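Local atomic coordinates of inactive Zymogen C11 Protease (Parabacteroides distasonis, PDB entry 6MZO), a protein that is a clostripain-like C11 cysteine protease, caught here as an inactive zymogen, that probably cleaves peptide bonds once activated. Residues V170-R175 with D349-K354; D233-L238 with E299-Y304. All coordinates share one frame; numbering follows the deposited sequence.

Interaction 1 (V170-R175 with D349-K354); sequences VAYAFR and DLEWYK
Tyr172 has the largest share of this contact, with Glu351 close behind, and it meets both Trp352 and Glu351. It lies near the end of helix 168-173. Its two partners belong to the first turn of helix 351-357.

The indole of Trp352 comes edge-on to the phenol ring in a T-shaped (edge-to-face) pair. The ring planes stand 82° apart and the six-membered rings have their centroids 5.5 Å apart. The touching atom is Trp352 CE3, 3.7 Å from Tyr172 CB and equally close to Tyr172 CG. Farther out, Tyr172 OH is hydrogen-bonded to Asp355 OD2, in the same helix as Trp352.

The side chains of Glu351 and Tyr172 cross at about a right angle. Glu351 CG is anti to the backbone N (chi1 -169°) and lies 3.6 Å from Tyr172 CE2. The extended chain then carries the carboxylate to Arg175, where a salt bridge forms. Two guanidinium nitrogens grip one oxygen: Arg175 NH1 lies 3.1 Å and Arg175 NH2 3.2 Å from Glu351 OE2. Both meet OE2 from the same face of the carboxylate, above its plane.

Arg175 NH1 does more. It donates to Tyr172 O at 2.8 Å, and it sits over the centre of the Tyr172 ring, on the face opposite Trp352. The phenol is thus held between indole and guanidinium. Tyr172 O also accepts from Arg175 N, and the two donors come from opposite faces of its plane.

The positive Arg175 covers a carbonyl at the end of one helix, and the negative Glu351 stands at the start of another, so each probably interacts favourably with the helix dipole beside it. An aromatic side and an ionic side together join helix 351-357 to the end of helix 168-173 and the turn after it.

Interaction 2 (D233-L238 with E299-Y304); sequences DELDEL and EKAVIY
Ala301 is the close-packed point of this contact, with its small side chain set against three residues of 233-238. It is the last residue of helix 288-301, which runs straight into strand 302-307. Ala301 CB is 4.0 Å from Glu234 CB, and Leu238 CD2 lies 4.0 Å from the same Ala301 CB. Leu235 CD2 also touches that methyl. Glu234 CB comes still closer to the backbone, 3.7 Å from Ala301 CA. The backbones draw near here, where 233-238 turns into helix 235-246. Ala301 is also backbone-bonded to Lys231, which places the contact beside the end of strand 226-231.

The other side is looser and faces solvent, and Lys300 dominates it. Its chain bends at chi3 (77°), which brings Lys300 CE to 3.1 Å from Glu234 OE1. The charges of that pair stay apart, with Lys300 NZ 4.0 Å from Glu234 OE1, beyond a salt bridge. Glu234 OE2 has a salt bridge of its own with Lys231. The ammonium goes instead to Glu237; the two side chains cross at about a right angle. Lys300 NZ bonds to Glu237 OE1 at 2.7 Å, on the syn lone pair. Glu237 OE2 accepts a different partner, Ser297 OG. An alanine in place of Glu237 would probably leave the Lys300 ammonium without its salt-bridge mate and its end free to turn, and Ser297 without this bond.

Lys300 probably eases the repulsion between the two carboxylates, with Lys231 helping at Glu234, and Ala301 with Leu235 and Leu238 forms the apolar part.

How the interactions relate
The two interactions lie 14 Å apart, centre to centre, and touch directly. Arg175 NE of interaction 1 forms a salt bridge with Asp236 OD1 of interaction 2, 2.8 Å away. Beside it, Leu235 packs against Ala171, Tyr172 and Arg175. Helix 235-246 is the shared element, since Tyr172 and Trp352 also rest on its Ala239. Along the chain the order is 170-175, 233-238, 299-304, 349-354, so interaction 2 falls between the halves of interaction 1. Strands 178-183 and 226-231, which adjoin these segments, and 302-307, which begins in one, are neighbours in the large mixed sheet. Helix 235-246 therefore links the C-terminal helix to the sheet's 302-307 edge.

Interaction 1 (V170-R175 with D349-K354)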
# COMPACT_ATOMS: atom_id res chain seq x y z
N VAL A 170 0.99 8.86 0.75
CA VAL A 170 1.21 7.84 -0.31
C VAL A 170 0.18 7.94 -1.41
O VAL A 170 0.50 7.87 -2.65
CB VAL A 170 1.22 6.40 0.34
CG1 VAL A 170 1.06 5.29 -0.75
CG2 VAL A 170 2.43 6.23 1.23
N ALA A 171 -1.10 8.03 -1.04
CA ALA A 171 -2.10 8.12 -2.12
C ALA A 171 -1.79 9.35 -3.01
O ALA A 171 -1.96 9.32 -4.29
CB ALA A 171 -3.50 8.22 -1.52
N TYR A 172 -1.32 10.43 -2.39
CA TYR A 172 -1.04 11.63 -3.17
C TYR A 172 0.19 11.41 -4.05
O TYR A 172 0.20 11.77 -5.27
CB TYR A 172 -0.80 12.83 -2.25
CG TYR A 172 -0.72 14.15 -2.97
CD1 TYR A 172 -1.85 14.69 -3.58
CD2 TYR A 172 0.43 14.91 -2.93
CE1 TYR A 172 -1.78 15.96 -4.17
CE2 TYR A 172 0.53 16.21 -3.58
CZ TYR A 172 -0.63 16.69 -4.15
OH TYR A 172 -0.52 17.91 -4.72
N ALA A 173 1.22 10.80 -3.47
CA ALA A 173 2.51 10.63 -4.23
C ALA A 173 2.31 9.76 -5.46
O ALA A 173 3.04 9.99 -6.48
CB ALA A 173 3.58 10.01 -3.34
N PHE A 174 1.43 8.78 -5.36
CA PHE A 174 1.25 7.83 -6.48
C PHE A 174 0.08 8.16 -7.37
O PHE A 174 -0.27 7.34 -8.24
CB PHE A 174 1.13 6.37 -5.97
CG PHE A 174 2.43 5.87 -5.39
CD1 PHE A 174 2.75 6.11 -4.03
CD2 PHE A 174 3.36 5.23 -6.18
CE1 PHE A 174 3.96 5.71 -3.50
CE2 PHE A 174 4.59 4.83 -5.67
CZ PHE A 174 4.90 5.09 -4.31
N ARG A 175 -0.53 9.34 -7.20
CA ARG A 175 -1.79 9.64 -7.92
C ARG A 175 -1.61 9.67 -9.43
O ARG A 175 -2.57 9.45 -10.15
CB ARG A 175 -2.37 10.99 -7.45
CG ARG A 175 -1.53 12.20 -7.85
CD ARG A 175 -2.06 13.42 -7.04
NE ARG A 175 -1.50 14.66 -7.50
CZ ARG A 175 -0.24 15.05 -7.27
NH1 ARG A 175 0.55 14.26 -6.59
NH2 ARG A 175 0.25 16.20 -7.75
N ASP A 349 10.19 16.93 2.92
CA ASP A 349 10.53 16.63 1.54
C ASP A 349 9.41 15.91 0.83
O ASP A 349 9.55 15.65 -0.37
CB ASP A 349 11.78 15.78 1.48
CG ASP A 349 13.02 16.55 1.91
OD1 ASP A 349 13.13 17.74 1.53
OD2 ASP A 349 13.85 15.96 2.63
N LEU A 350 8.33 15.52 1.53
CA LEU A 350 7.22 14.83 0.80
C LEU A 350 6.36 15.78 -0.04
O LEU A 350 6.09 16.91 0.35
CB LEU A 350 6.31 14.13 1.80
CG LEU A 350 6.97 12.96 2.51
CD1 LEU A 350 5.98 12.40 3.48
CD2 LEU A 350 7.36 11.92 1.50
N GLU A 351 5.89 15.30 -1.20
CA GLU A 351 5.06 16.11 -2.04
C GLU A 351 3.79 16.61 -1.33
O GLU A 351 3.38 17.76 -1.52
CB GLU A 351 4.65 15.29 -3.28
CG GLU A 351 4.00 16.10 -4.36
CD GLU A 351 3.67 15.23 -5.59
OE1 GLU A 351 3.96 14.02 -5.57
OE2 GLU A 351 3.20 15.79 -6.62
N TRP A 352 3.16 15.73 -0.55
CA TRP A 352 1.98 16.14 0.22
C TRP A 352 2.29 17.37 1.12
O TRP A 352 1.55 18.34 1.14
CB TRP A 352 1.45 14.97 1.07
CG TRP A 352 0.29 15.35 1.97
CD1 TRP A 352 0.38 15.72 3.27
CD2 TRP A 352 -1.10 15.38 1.61
NE1 TRP A 352 -0.91 16.00 3.78
CE2 TRP A 352 -1.83 15.78 2.77
CE3 TRP A 352 -1.79 15.13 0.43
CZ2 TRP A 352 -3.22 15.94 2.77
CZ3 TRP A 352 -3.19 15.25 0.43
CH2 TRP A 352 -3.88 15.68 1.59
N TYR A 353 3.36 17.33 1.87
CA TYR A 353 3.72 18.48 2.68
C TYR A 353 3.90 19.77 1.87
O TYR A 353 3.41 20.83 2.25
CB TYR A 353 5.00 18.19 3.46
CG TYR A 353 5.43 19.39 4.29
CD1 TYR A 353 4.83 19.63 5.53
CD2 TYR A 353 6.35 20.28 3.81
CE1 TYR A 353 5.20 20.74 6.28
CE2 TYR A 353 6.73 21.41 4.58
CZ TYR A 353 6.14 21.61 5.80
OH TYR A 353 6.54 22.75 6.53
N LYS A 354 4.67 19.69 0.78
CA LYS A 354 4.91 20.85 -0.03
C LYS A 354 3.63 21.46 -0.59
O LYS A 354 3.47 22.70 -0.59
CB LYS A 354 5.86 20.47 -1.17
CG LYS A 354 7.22 19.99 -0.66
CD LYS A 354 8.11 19.55 -1.85
CE LYS A 354 9.43 18.90 -1.39
NZ LYS A 354 10.13 18.36 -2.62

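Interaction 2 (D233-L238 with E299-Y304)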
# COMPACT_ATOMS: atom_id res chain seq x y z
N ASP A 233 -7.69 10.08 -9.23
CA ASP A 233 -8.01 11.40 -9.79
C ASP A 233 -8.87 12.30 -8.88
O ASP A 233 -9.28 13.39 -9.30
CB ASP A 233 -8.68 11.24 -11.16
CG ASP A 233 -9.99 10.48 -11.12
OD1 ASP A 233 -10.58 10.27 -10.06
OD2 ASP A 233 -10.48 10.14 -12.24
N GLU A 234 -9.05 11.89 -7.62
CA GLU A 234 -9.76 12.72 -6.63
C GLU A 234 -8.73 13.31 -5.65
O GLU A 234 -9.05 14.15 -4.85
CB GLU A 234 -10.77 11.91 -5.85
CG GLU A 234 -11.80 11.24 -6.76
CD GLU A 234 -12.85 12.20 -7.32
OE1 GLU A 234 -12.86 13.40 -6.96
OE2 GLU A 234 -13.72 11.68 -8.06
N LEU A 235 -7.48 12.86 -5.81
CA LEU A 235 -6.48 13.30 -4.80
C LEU A 235 -6.07 14.74 -4.95
O LEU A 235 -5.77 15.39 -3.91
CB LEU A 235 -5.28 12.35 -4.84
CG LEU A 235 -5.29 11.30 -3.77
CD1 LEU A 235 -4.98 12.01 -2.36
CD2 LEU A 235 -6.57 10.56 -3.63
N ASP A 236 -6.08 15.28 -6.16
CA ASP A 236 -5.77 16.72 -6.22
C ASP A 236 -6.79 17.57 -5.46
O ASP A 236 -6.40 18.51 -4.70
CB ASP A 236 -5.71 17.19 -7.68
CG ASP A 236 -4.48 16.71 -8.39
OD1 ASP A 236 -3.40 16.74 -7.82
OD2 ASP A 236 -4.59 16.31 -9.58
N GLU A 237 -8.06 17.20 -5.57
CA GLU A 237 -9.08 17.95 -4.87
C GLU A 237 -8.90 17.76 -3.36
O GLU A 237 -9.04 18.71 -2.58
CB GLU A 237 -10.47 17.50 -5.30
CG GLU A 237 -11.54 18.25 -4.54
CD GLU A 237 -12.93 17.73 -4.82
OE1 GLU A 237 -13.21 17.40 -5.99
OE2 GLU A 237 -13.72 17.63 -3.85
N LEU A 238 -8.55 16.54 -2.93
CA LEU A 238 -8.42 16.30 -1.49
C LEU A 238 -7.28 17.19 -0.96
O LEU A 238 -7.37 17.79 0.12
CB LEU A 238 -8.18 14.79 -1.22
CG LEU A 238 -8.00 14.41 0.26
CD1 LEU A 238 -9.21 14.80 1.10
CD2 LEU A 238 -7.80 12.93 0.28
N GLU A 299 -15.14 11.59 0.92
CA GLU A 299 -16.16 10.69 0.36
C GLU A 299 -15.86 10.36 -1.10
O GLU A 299 -16.18 9.25 -1.57
CB GLU A 299 -17.56 11.33 0.43
CG GLU A 299 -18.10 11.43 1.84
CD GLU A 299 -19.42 12.22 1.90
OE1 GLU A 299 -20.21 12.13 0.94
OE2 GLU A 299 -19.66 12.93 2.91
N LYS A 300 -15.28 11.33 -1.83
CA LYS A 300 -14.97 11.06 -3.24
C LYS A 300 -13.67 10.25 -3.42
O LYS A 300 -13.62 9.38 -4.36
CB LYS A 300 -14.85 12.36 -4.04
CG LYS A 300 -16.16 13.06 -4.27
CD LYS A 300 -15.96 14.53 -4.55
CE LYS A 300 -15.48 14.82 -5.95
NZ LYS A 300 -15.61 16.28 -6.23
N ALA A 301 -12.67 10.54 -2.60
CA ALA A 301 -11.32 9.96 -2.72
C ALA A 301 -11.22 8.57 -2.15
O ALA A 301 -10.58 7.70 -2.77
CB ALA A 301 -10.30 10.84 -2.06
N VAL A 302 -11.88 8.33 -1.02
CA VAL A 302 -11.78 7.01 -0.40
C VAL A 302 -13.07 6.24 -0.83
O VAL A 302 -14.16 6.43 -0.21
CB VAL A 302 -11.62 7.11 1.08
CG1 VAL A 302 -11.53 5.67 1.69
CG2 VAL A 302 -10.32 7.89 1.47
N ILE A 303 -12.98 5.44 -1.89
CA ILE A 303 -14.19 4.92 -2.49
C ILE A 303 -14.69 3.66 -1.83
O ILE A 303 -15.88 3.32 -2.00
CB ILE A 303 -14.06 4.66 -4.03
CG1 ILE A 303 -12.98 3.60 -4.31
CG2 ILE A 303 -13.81 6.02 -4.70
CD1 ILE A 303 -13.13 3.04 -5.75
N TYR A 304 -13.80 3.00 -1.06
CA TYR A 304 -14.20 1.85 -0.26
C TYR A 304 -13.30 1.83 0.94
O TYR A 304 -12.09 2.08 0.80
CB TYR A 304 -14.07 0.55 -1.06
CG TYR A 304 -14.42 -0.66 -0.20
CD1 TYR A 304 -15.74 -1.09 -0.06
CD2 TYR A 304 -13.42 -1.29 0.55
CE1 TYR A 304 -16.03 -2.17 0.73
CE2 TYR A 304 -13.68 -2.40 1.38
CZ TYR A 304 -15.00 -2.79 1.49
OH TYR A 304 -15.37 -3.90 2.25